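Local coordinates for protein phospholipase C-beta (PLC-beta) (Sepia officinalis, PDB 3QR0) that is a multidomain phospholipase C-beta that joins PH, EF-hand-like, TIM-barrel and C2 domains in one chain and binds a calcium ion in the barrel, at residues F51-I56 / T163-E168; R365-D370 / V412-E417; L467-K472 / N519-V524. One frame throughout, in Å; residues are numbered along the deposited sequence.

Contact 1: residues F51-I56 / T163-E168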
loop_
_atom_site.group_PDB
_atom_site.type_symbol
_atom_site.label_atom_id
_atom_site.label_comp_id
_atom_site.label_asym_id
_atom_site.label_seq_id
_atom_site.Cartn_x
_atom_site.Cartn_y
_atom_site.Cartn_z
ATOM N N PHE A 51 -17.222 2.744 -9.279
ATOM C CA PHE A 51 -17.415 4.165 -9.549
ATOM C C PHE A 51 -18.596 4.726 -8.786
ATOM O O PHE A 51 -19.609 4.046 -8.623
ATOM C CB PHE A 51 -17.694 4.395 -11.039
ATOM C CG PHE A 51 -16.593 3.940 -11.947
ATOM C CD1 PHE A 51 -15.468 4.725 -12.138
ATOM C CD2 PHE A 51 -16.693 2.735 -12.632
ATOM C CE1 PHE A 51 -14.441 4.307 -12.984
ATOM C CE2 PHE A 51 -15.672 2.308 -13.478
ATOM C CZ PHE A 51 -14.548 3.096 -13.657
ATOM N N LEU A 52 -18.444 5.960 -8.315
ATOM C CA LEU A 52 -19.570 6.829 -8.011
ATOM C C LEU A 52 -19.797 7.665 -9.259
ATOM O O LEU A 52 -18.833 8.144 -9.858
ATOM C CB LEU A 52 -19.244 7.774 -6.854
ATOM C CG LEU A 52 -19.132 7.176 -5.457
ATOM C CD1 LEU A 52 -18.678 8.242 -4.470
ATOM C CD2 LEU A 52 -20.462 6.605 -5.050
ATOM N N TYR A 53 -21.049 7.842 -9.663
ATOM C CA TYR A 53 -21.327 8.669 -10.835
ATOM C C TYR A 53 -22.638 9.426 -10.706
ATOM O O TYR A 53 -23.529 9.034 -9.943
ATOM C CB TYR A 53 -21.280 7.839 -12.128
ATOM C CG TYR A 53 -22.385 6.814 -12.308
ATOM C CD1 TYR A 53 -23.487 7.087 -13.111
ATOM C CD2 TYR A 53 -22.313 5.564 -11.696
ATOM C CE1 TYR A 53 -24.498 6.141 -13.297
ATOM C CE2 TYR A 53 -23.319 4.612 -11.872
ATOM C CZ TYR A 53 -24.407 4.910 -12.676
ATOM O OH TYR A 53 -25.408 3.980 -12.852
ATOM N N TRP A 54 -22.726 10.530 -11.441
ATOM C CA TRP A 54 -23.893 11.402 -11.417
ATOM C C TRP A 54 -23.882 12.320 -12.637
ATOM O O TRP A 54 -22.826 12.586 -13.225
ATOM C CB TRP A 54 -23.928 12.232 -10.127
ATOM C CG TRP A 54 -22.800 13.223 -10.002
ATOM C CD1 TRP A 54 -22.837 14.553 -10.324
ATOM C CD2 TRP A 54 -21.474 12.967 -9.520
ATOM N NE1 TRP A 54 -21.619 15.137 -10.071
ATOM C CE2 TRP A 54 -20.765 14.187 -9.578
ATOM C CE3 TRP A 54 -20.816 11.825 -9.041
ATOM C CZ2 TRP A 54 -19.426 14.298 -9.181
ATOM C CZ3 TRP A 54 -19.488 11.940 -8.646
ATOM C CH2 TRP A 54 -18.810 13.172 -8.720
ATOM N N LYS A 55 -25.060 12.790 -13.020
ATOM C CA LYS A 55 -25.183 13.684 -14.160
ATOM C C LYS A 55 -25.428 15.102 -13.681
ATOM O O LYS A 55 -26.167 15.321 -12.721
ATOM C CB LYS A 55 -26.310 13.222 -15.082
ATOM C CG LYS A 55 -25.958 11.952 -15.838
ATOM C CD LYS A 55 -27.041 11.542 -16.825
ATOM C CE LYS A 55 -26.566 10.394 -17.709
ATOM N NZ LYS A 55 -26.101 9.220 -16.913
ATOM N N ILE A 56 -24.772 16.054 -14.337
ATOM C CA ILE A 56 -25.029 17.470 -14.138
ATOM C C ILE A 56 -25.758 17.966 -15.385
ATOM O O ILE A 56 -25.288 17.777 -16.513
ATOM C CB ILE A 56 -23.727 18.267 -13.929
ATOM C CG1 ILE A 56 -23.043 17.865 -12.616
ATOM C CG2 ILE A 56 -24.008 19.775 -13.945
ATOM C CD1 ILE A 56 -23.824 18.234 -11.360
ATOM N N THR A 163 -20.975 0.862 -19.751
ATOM C CA THR A 163 -22.384 0.462 -19.749
ATOM C C THR A 163 -23.216 1.073 -18.610
ATOM O O THR A 163 -24.420 0.845 -18.541
ATOM C CB THR A 163 -22.529 -1.073 -19.708
ATOM O OG1 THR A 163 -21.954 -1.595 -18.501
ATOM C CG2 THR A 163 -21.852 -1.697 -20.920
ATOM N N THR A 164 -22.587 1.841 -17.721
ATOM C CA THR A 164 -23.327 2.531 -16.657
ATOM C C THR A 164 -23.066 4.033 -16.686
ATOM O O THR A 164 -23.990 4.815 -16.883
ATOM C CB THR A 164 -23.009 1.954 -15.256
ATOM O OG1 THR A 164 -21.663 2.277 -14.884
ATOM C CG2 THR A 164 -23.195 0.444 -15.246
ATOM N N VAL A 165 -21.809 4.433 -16.509
ATOM C CA VAL A 165 -21.456 5.857 -16.465
ATOM C C VAL A 165 -21.645 6.539 -17.818
ATOM O O VAL A 165 -22.264 7.603 -17.902
ATOM C CB VAL A 165 -19.996 6.076 -16.019
ATOM C CG1 VAL A 165 -19.671 7.569 -15.970
ATOM C CG2 VAL A 165 -19.743 5.424 -14.669
ATOM N N GLU A 166 -21.112 5.921 -18.869
ATOM C CA GLU A 166 -21.075 6.531 -20.203
ATOM C C GLU A 166 -22.285 6.209 -21.072
ATOM O O GLU A 166 -22.423 6.764 -22.162
ATOM C CB GLU A 166 -19.816 6.089 -20.952
ATOM C CG GLU A 166 -18.516 6.339 -20.203
ATOM C CD GLU A 166 -18.281 7.805 -19.897
ATOM O OE1 GLU A 166 -18.734 8.661 -20.685
ATOM O OE2 GLU A 166 -17.635 8.096 -18.869
ATOM N N MET A 167 -23.155 5.318 -20.605
ATOM C CA MET A 167 -24.278 4.864 -21.419
ATOM C C MET A 167 -25.322 5.967 -21.574
ATOM O O MET A 167 -25.661 6.657 -20.609
ATOM C CB MET A 167 -24.911 3.604 -20.826
ATOM C CG MET A 167 -25.903 2.933 -21.763
ATOM S SD MET A 167 -26.175 1.197 -21.383
ATOM C CE MET A 167 -27.159 1.319 -19.886
ATOM N N GLU A 168 -25.818 6.120 -22.802
ATOM C CA GLU A 168 -26.774 7.170 -23.159
ATOM C C GLU A 168 -27.957 6.553 -23.898
ATOM O O GLU A 168 -27.848 6.224 -25.081
ATOM C CB GLU A 168 -26.087 8.218 -24.048
ATOM C CG GLU A 168 -26.999 9.341 -24.562
ATOM C CD GLU A 168 -26.265 10.345 -25.444
ATOM O OE1 GLU A 168 -25.107 10.069 -25.843
ATOM O OE2 GLU A 168 -26.852 11.411 -25.745
#
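The ring of Tyr53 carries most of this contact, lying against the end of a helix with one face turned to the backbone of Thr164 and Val165. Val165 CA sits 4.1 Å above the ring plane of Tyr53, near the ring's margin rather than over the centre. The tyrosine and valine side chains run antiparallel, so the valine methyl CG2 reaches back to the root of the ring, 3.8 Å from Tyr53 CG. Further out along the tyrosine the partner changes: CE1 of Tyr53 comes within 3.9 Å of Thr164 O, and the phenol OH of Tyr53 ends 4.0 Å from Thr164 CB, with the threonine lying across the tyrosine. Val165 CG2 also touches Phe51, approaching CB at 4.3 Å and standing oblique to its ring. Lys55 reaches over from the side, extended to CE and then bent (chi4 55°), so that its NZ stays 4.3 Å from Val165 O.

The torsions explain the fit. Tyr53 CG takes the crowded position between its backbone N and carbonyl carbon (chi1 68°), while Val165 has CG1 anti to its N (chi1 -179°), which leaves CG2 beside that N, facing the ring. Thr164 OG1 is turned back to Phe160 O within its own helix, and Val165 O is taken by Thr62 OG1. Farther out, Phe51 also rests on Lys157 and Arg161 of helix 151-165, and Tyr53 is held by backbone hydrogen bonding to Arg44 of the neighbouring strand.

Strand 51-54 belongs to the seven-stranded antiparallel sheet of the PH domain, and helix 151-165 leads into the EF-hand-like region: an aromatic strand face packed on a helix end, at an interface between two domains.

Contact 2: residues R365-D370 / V412-E417. With CA (calcium ion), chain B.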
loop_
_atom_site.group_PDB
_atom_site.type_symbol
_atom_site.label_atom_id
_atom_site.label_comp_id
_atom_site.label_asym_id
_atom_site.label_seq_id
_atom_site.Cartn_x
_atom_site.Cartn_y
_atom_site.Cartn_z
ATOM N N ARG A 365 0.318 2.174 11.745
ATOM C CA ARG A 365 -0.065 1.955 13.153
ATOM C C ARG A 365 0.695 2.823 14.157
ATOM O O ARG A 365 0.256 2.970 15.297
ATOM C CB ARG A 365 0.123 0.481 13.544
ATOM C CG ARG A 365 -0.700 -0.519 12.724
ATOM C CD ARG A 365 -2.199 -0.434 13.024
ATOM N NE ARG A 365 -2.836 0.575 12.193
ATOM C CZ ARG A 365 -4.040 1.102 12.390
ATOM N NH1 ARG A 365 -4.808 0.729 13.409
ATOM N NH2 ARG A 365 -4.476 2.022 11.543
ATOM N N CYS A 366 1.835 3.373 13.762
ATOM C CA CYS A 366 2.671 4.123 14.692
ATOM C C CYS A 366 2.907 5.521 14.144
ATOM O O CYS A 366 3.409 5.684 13.028
ATOM C CB CYS A 366 3.998 3.407 14.938
ATOM S SG CYS A 366 5.086 4.232 16.163
ATOM N N LEU A 367 2.530 6.515 14.940
ATOM C CA LEU A 367 2.539 7.912 14.531
ATOM C C LEU A 367 3.393 8.716 15.485
ATOM O O LEU A 367 3.663 8.278 16.611
ATOM C CB LEU A 367 1.122 8.485 14.563
ATOM C CG LEU A 367 -0.014 7.628 14.016
ATOM C CD1 LEU A 367 -1.351 8.300 14.320
ATOM C CD2 LEU A 367 0.146 7.381 12.528
ATOM N N GLU A 368 3.797 9.904 15.047
ATOM C CA GLU A 368 4.574 10.796 15.886
ATOM C C GLU A 368 3.872 12.137 16.082
ATOM O O GLU A 368 3.325 12.711 15.137
ATOM C CB GLU A 368 5.952 11.011 15.280
ATOM C CG GLU A 368 6.899 11.811 16.168
ATOM C CD GLU A 368 8.323 11.782 15.668
ATOM O OE1 GLU A 368 8.556 11.206 14.586
ATOM O OE2 GLU A 368 9.213 12.342 16.345
ATOM N N LEU A 369 3.896 12.615 17.321
ATOM C CA LEU A 369 3.329 13.900 17.697
ATOM C C LEU A 369 4.409 14.673 18.450
ATOM O O LEU A 369 4.808 14.276 19.551
ATOM C CB LEU A 369 2.093 13.712 18.590
ATOM C CG LEU A 369 0.816 13.062 18.021
ATOM C CD1 LEU A 369 0.990 11.574 17.700
ATOM C CD2 LEU A 369 -0.347 13.235 18.997
ATOM N N ASP A 370 4.896 15.754 17.836
ATOM C CA ASP A 370 5.876 16.649 18.457
ATOM C C ASP A 370 5.118 17.760 19.161
ATOM O O ASP A 370 4.617 18.685 18.509
ATOM C CB ASP A 370 6.804 17.275 17.406
ATOM C CG ASP A 370 7.808 16.297 16.831
ATOM O OD1 ASP A 370 7.729 15.077 17.095
ATOM O OD2 ASP A 370 8.692 16.749 16.075
ATOM N N VAL A 412 -2.587 0.896 17.798
ATOM C CA VAL A 412 -1.878 2.072 17.338
ATOM C C VAL A 412 -0.935 2.514 18.443
ATOM O O VAL A 412 -1.268 2.432 19.619
ATOM C CB VAL A 412 -2.863 3.197 16.957
ATOM C CG1 VAL A 412 -2.152 4.559 16.848
ATOM C CG2 VAL A 412 -3.571 2.843 15.654
ATOM N N ILE A 413 0.260 2.942 18.058
ATOM C CA ILE A 413 1.237 3.467 19.003
ATOM C C ILE A 413 1.498 4.928 18.650
ATOM O O ILE A 413 1.816 5.251 17.505
ATOM C CB ILE A 413 2.557 2.662 18.957
ATOM C CG1 ILE A 413 2.313 1.206 19.368
ATOM C CG2 ILE A 413 3.595 3.294 19.883
ATOM C CD1 ILE A 413 3.436 0.228 18.948
ATOM N N LEU A 414 1.340 5.814 19.626
ATOM C CA LEU A 414 1.607 7.230 19.421
ATOM C C LEU A 414 2.928 7.593 20.072
ATOM O O LEU A 414 3.078 7.499 21.288
ATOM C CB LEU A 414 0.486 8.088 20.000
ATOM C CG LEU A 414 -0.928 7.779 19.502
ATOM C CD1 LEU A 414 -1.920 8.742 20.132
ATOM C CD2 LEU A 414 -1.006 7.845 17.984
ATOM N N SER A 415 3.887 7.993 19.246
ATOM C CA SER A 415 5.203 8.405 19.706
ATOM C C SER A 415 5.160 9.899 20.015
ATOM O O SER A 415 5.095 10.733 19.102
ATOM C CB SER A 415 6.263 8.088 18.641
ATOM O OG SER A 415 7.550 8.529 19.047
ATOM N N PHE A 416 5.163 10.224 21.307
ATOM C CA PHE A 416 5.192 11.603 21.775
ATOM C C PHE A 416 6.634 12.089 21.908
ATOM O O PHE A 416 7.442 11.483 22.606
ATOM C CB PHE A 416 4.499 11.738 23.134
ATOM C CG PHE A 416 2.996 11.817 23.056
ATOM C CD1 PHE A 416 2.320 12.922 23.550
ATOM C CD2 PHE A 416 2.257 10.785 22.491
ATOM C CE1 PHE A 416 0.922 12.996 23.483
ATOM C CE2 PHE A 416 0.868 10.851 22.415
ATOM C CZ PHE A 416 0.201 11.957 22.915
ATOM N N GLU A 417 6.951 13.180 21.227
ATOM C CA GLU A 417 8.165 13.928 21.507
ATOM C C GLU A 417 7.683 15.148 22.280
ATOM O O GLU A 417 7.143 16.092 21.708
ATOM C CB GLU A 417 8.877 14.316 20.218
ATOM C CG GLU A 417 10.287 14.805 20.421
ATOM C CD GLU A 417 10.859 15.434 19.165
ATOM O OE1 GLU A 417 10.909 14.747 18.124
ATOM O OE2 GLU A 417 11.251 16.617 19.223
HETATM CA CA CA B . 9.955 14.559 15.959
HETATM O O HOH W 1 8.818 10.737 18.845
HETATM O O HOH W 2 11.701 16.095 15.160
HETATM O O HOH W 3 11.820 13.379 14.929
#
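Glu368 OE2 is gripped twice: by the calcium ion, 2.4 Å away, and by a water that donates to it at 3.0 Å. That water lies 2.6 Å from Ser415 OG, so it ties the carboxylate to the neighbouring strand. Glu368 reaches the metal with CG anti to its N and the chain extended beyond.

Asp370 binds the calcium with both oxygens, and Glu417 OE1 completes the ligands of this strand pair, 2.4 Å from the calcium ion. The Asp370 and Glu417 side chains run abreast toward the metal, their carboxylate planes 45° apart; the crowding of negative oxygens is presumably relieved by the cation. Asn339 and two waters fill the remaining places. In the second shell, Arg570 fixes the rotation of the Glu368 carboxylate by a salt bridge to OE1, Tyr341 OH steadies Asp370 OD2, Thr503 OG1 holds Glu417 OE2, and Lys469 NZ is bonded to Ser415 OG.

Underneath run two adjacent parallel strands of the TIM barrel, 24° apart in direction, with the metal at their C-terminal end. Five backbone hydrogen bonds lace them together. The shortest, from Ser415 N to Leu367 O at 2.7 Å, is nearly straight; Glu417 N instead approaches Leu369 O from above the carbonyl plane, 27° out of it.

Cys366 and Ile413 share the calcium-bearing face. On the other, Leu367 CD1 meets Leu414 CD2 at 3.7 Å, and Leu369 CD2 touches the Phe416 ring at CZ, obliquely; the leucines of this face lie under helices 354-361 and 393-403, while Phe416 packs on Ile468. At the start of the pair, Val412 CG2 sits over one face of the Arg365 guanidinium, 3.3 Å from NH1, which is hydrogen-bonded to Ala404 O.

Contact 3: residues L467-K472 / N519-V524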
loop_
_atom_site.group_PDB
_atom_site.type_symbol
_atom_site.label_atom_id
_atom_site.label_comp_id
_atom_site.label_asym_id
_atom_site.label_seq_id
_atom_site.Cartn_x
_atom_site.Cartn_y
_atom_site.Cartn_z
ATOM N N LEU A 467 -1.810 3.029 22.248
ATOM C CA LEU A 467 -0.757 3.042 23.258
ATOM C C LEU A 467 0.047 4.327 23.160
ATOM O O LEU A 467 0.300 4.830 22.058
ATOM C CB LEU A 467 0.170 1.835 23.108
ATOM C CG LEU A 467 -0.430 0.508 23.571
ATOM C CD1 LEU A 467 -1.286 -0.084 22.473
ATOM C CD2 LEU A 467 0.671 -0.470 23.988
ATOM N N ILE A 468 0.433 4.852 24.317
ATOM C CA ILE A 468 1.194 6.088 24.394
ATOM C C ILE A 468 2.647 5.788 24.702
ATOM O O ILE A 468 2.952 5.172 25.723
ATOM C CB ILE A 468 0.673 7.032 25.504
ATOM C CG1 ILE A 468 -0.828 7.288 25.345
ATOM C CG2 ILE A 468 1.448 8.351 25.472
ATOM C CD1 ILE A 468 -1.214 7.893 24.017
ATOM N N LYS A 469 3.529 6.244 23.817
ATOM C CA LYS A 469 4.970 6.181 24.023
ATOM C C LYS A 469 5.444 7.570 24.442
ATOM O O LYS A 469 5.457 8.509 23.640
ATOM C CB LYS A 469 5.675 5.721 22.745
ATOM C CG LYS A 469 7.196 5.862 22.755
ATOM C CD LYS A 469 7.783 5.588 21.377
ATOM C CE LYS A 469 9.179 6.180 21.223
ATOM N NZ LYS A 469 9.208 7.675 21.371
ATOM N N ASN A 470 5.816 7.686 25.712
ATOM C CA ASN A 470 6.276 8.935 26.302
ATOM C C ASN A 470 7.160 8.602 27.491
ATOM O O ASN A 470 7.003 7.543 28.103
ATOM C CB ASN A 470 5.080 9.777 26.752
ATOM C CG ASN A 470 5.461 11.202 27.123
ATOM O OD1 ASN A 470 5.376 12.111 26.298
ATOM N ND2 ASN A 470 5.874 11.406 28.372
ATOM N N LYS A 471 8.090 9.496 27.812
ATOM C CA LYS A 471 8.927 9.325 28.995
ATOM C C LYS A 471 8.031 9.123 30.213
ATOM O O LYS A 471 6.944 9.704 30.292
ATOM C CB LYS A 471 9.826 10.545 29.215
ATOM C CG LYS A 471 10.934 10.706 28.181
ATOM C CD LYS A 471 11.505 12.126 28.172
ATOM C CE LYS A 471 12.281 12.446 29.437
ATOM N NZ LYS A 471 13.010 13.752 29.310
ATOM N N LYS A 472 8.471 8.268 31.131
ATOM C CA LYS A 472 7.807 8.124 32.421
ATOM C C LYS A 472 8.540 8.993 33.430
ATOM O O LYS A 472 9.594 9.555 33.119
ATOM C CB LYS A 472 7.760 6.659 32.867
ATOM C CG LYS A 472 6.697 5.843 32.131
ATOM C CD LYS A 472 6.466 4.467 32.753
ATOM C CE LYS A 472 5.531 4.519 33.953
ATOM N NZ LYS A 472 4.111 4.766 33.576
ATOM N N ASN A 519 2.797 2.516 29.520
ATOM C CA ASN A 519 2.923 1.182 30.114
ATOM C C ASN A 519 3.834 0.264 29.303
ATOM O O ASN A 519 4.986 0.071 29.677
ATOM C CB ASN A 519 1.544 0.544 30.369
ATOM C CG ASN A 519 0.527 0.875 29.290
ATOM O OD1 ASN A 519 0.674 0.468 28.144
ATOM N ND2 ASN A 519 -0.519 1.611 29.660
ATOM N N TYR A 520 3.334 -0.287 28.198
ATOM C CA TYR A 520 4.085 -1.304 27.455
ATOM C C TYR A 520 5.132 -0.729 26.511
ATOM O O TYR A 520 6.045 -1.445 26.094
ATOM C CB TYR A 520 3.132 -2.217 26.676
ATOM C CG TYR A 520 2.263 -3.030 27.599
ATOM C CD1 TYR A 520 2.813 -4.033 28.389
ATOM C CD2 TYR A 520 0.897 -2.777 27.704
ATOM C CE1 TYR A 520 2.030 -4.770 29.252
ATOM C CE2 TYR A 520 0.104 -3.509 28.558
ATOM C CZ TYR A 520 0.673 -4.505 29.335
ATOM O OH TYR A 520 -0.115 -5.236 30.188
ATOM N N ILE A 521 5.002 0.549 26.167
ATOM C CA ILE A 521 5.916 1.173 25.221
ATOM C C ILE A 521 6.648 2.297 25.922
ATOM O O ILE A 521 6.428 3.474 25.632
ATOM C CB ILE A 521 5.190 1.715 23.960
ATOM C CG1 ILE A 521 4.108 0.744 23.475
ATOM C CG2 ILE A 521 6.206 1.978 22.853
ATOM C CD1 ILE A 521 4.622 -0.612 23.035
ATOM N N GLN A 522 7.521 1.929 26.854
ATOM C CA GLN A 522 8.238 2.907 27.651
ATOM C C GLN A 522 9.591 3.220 27.025
ATOM O O GLN A 522 10.471 2.368 27.010
ATOM C CB GLN A 522 8.432 2.406 29.084
ATOM C CG GLN A 522 9.023 3.454 29.994
ATOM C CD GLN A 522 9.344 2.929 31.374
ATOM O OE1 GLN A 522 8.802 1.909 31.813
ATOM N NE2 GLN A 522 10.233 3.633 32.074
ATOM N N PRO A 523 9.768 4.453 26.518
ATOM C CA PRO A 523 11.048 4.814 25.921
ATOM C C PRO A 523 12.096 5.096 26.986
ATOM O O PRO A 523 11.854 5.895 27.887
ATOM C CB PRO A 523 10.722 6.086 25.133
ATOM C CG PRO A 523 9.572 6.697 25.853
ATOM C CD PRO A 523 8.851 5.601 26.594
ATOM N N VAL A 524 13.242 4.434 26.878
ATOM C CA VAL A 524 14.343 4.624 27.814
ATOM C C VAL A 524 15.637 4.873 27.055
ATOM O O VAL A 524 15.771 4.491 25.888
ATOM C CB VAL A 524 14.533 3.399 28.746
ATOM C CG1 VAL A 524 13.273 3.148 29.573
ATOM C CG2 VAL A 524 14.918 2.154 27.944
HETATM O O HOH W 4 2.716 2.482 26.707
HETATM O O HOH W 5 10.680 6.458 30.404
#
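This is the seam of the TIM barrel, where strand 466-469 of the X half comes alongside segment 519-524 of the Y half. The segments run the same way, with Lys469 nearest Ile521 and Lys471 nearest Pro523, but their backbones are joined through water rather than directly. One water accepts from Asn519 N at 2.8 Å and from Ile521 N at 3.0 Å, and lies 2.9 Å from Ile468 O. A second accepts from Lys472 N at 2.9 Å and donates to Pro523 O.

Apolar contacts back up the waters. Leu467 CD2 pushes against Ile521 CG1 at 3.7 Å, one chain lying athwart the other, and also meets the edge of the Tyr520 ring. Ile521 CG2 turns instead to Lys469 CB, whose chain runs on, with CG anti to N, to place NZ on Ser415 OG. Pro523 CD presses tightly on Asn470 O at 3.1 Å. Lys472 crosses Gln522 with its CD 3.5 Å from Gln522 CD, then bends at chi3 and chi4 to give NZ to Ser515 O and Val518 O. Water-mediated contact of this kind joins the X and Y halves of the TIM-barrel domain of a phospholipase C.

Overall arrangement
Along the chain the three contacts come in series. Contact 1 joins the PH domain to the EF-hand-like region and stands apart, its centre about 42 Å from that of contact 2 and about 51 Å from that of contact 3, on the opposite side of the chain's centre from the latter; it is thus remote from the calcium-bearing barrel. The centres of contacts 2 and 3 are about 10 Å apart, and the contacts touch: strands 412-418 and 466-469 are neighbours in one mixed sheet, linked by probable hydrogen bonds between Val412 O and Leu467 N and between Leu414 N and Leu467 O. Across the barrel wall, the calcium-bearing strand pair therefore continues through 466-469 to the X/Y seam.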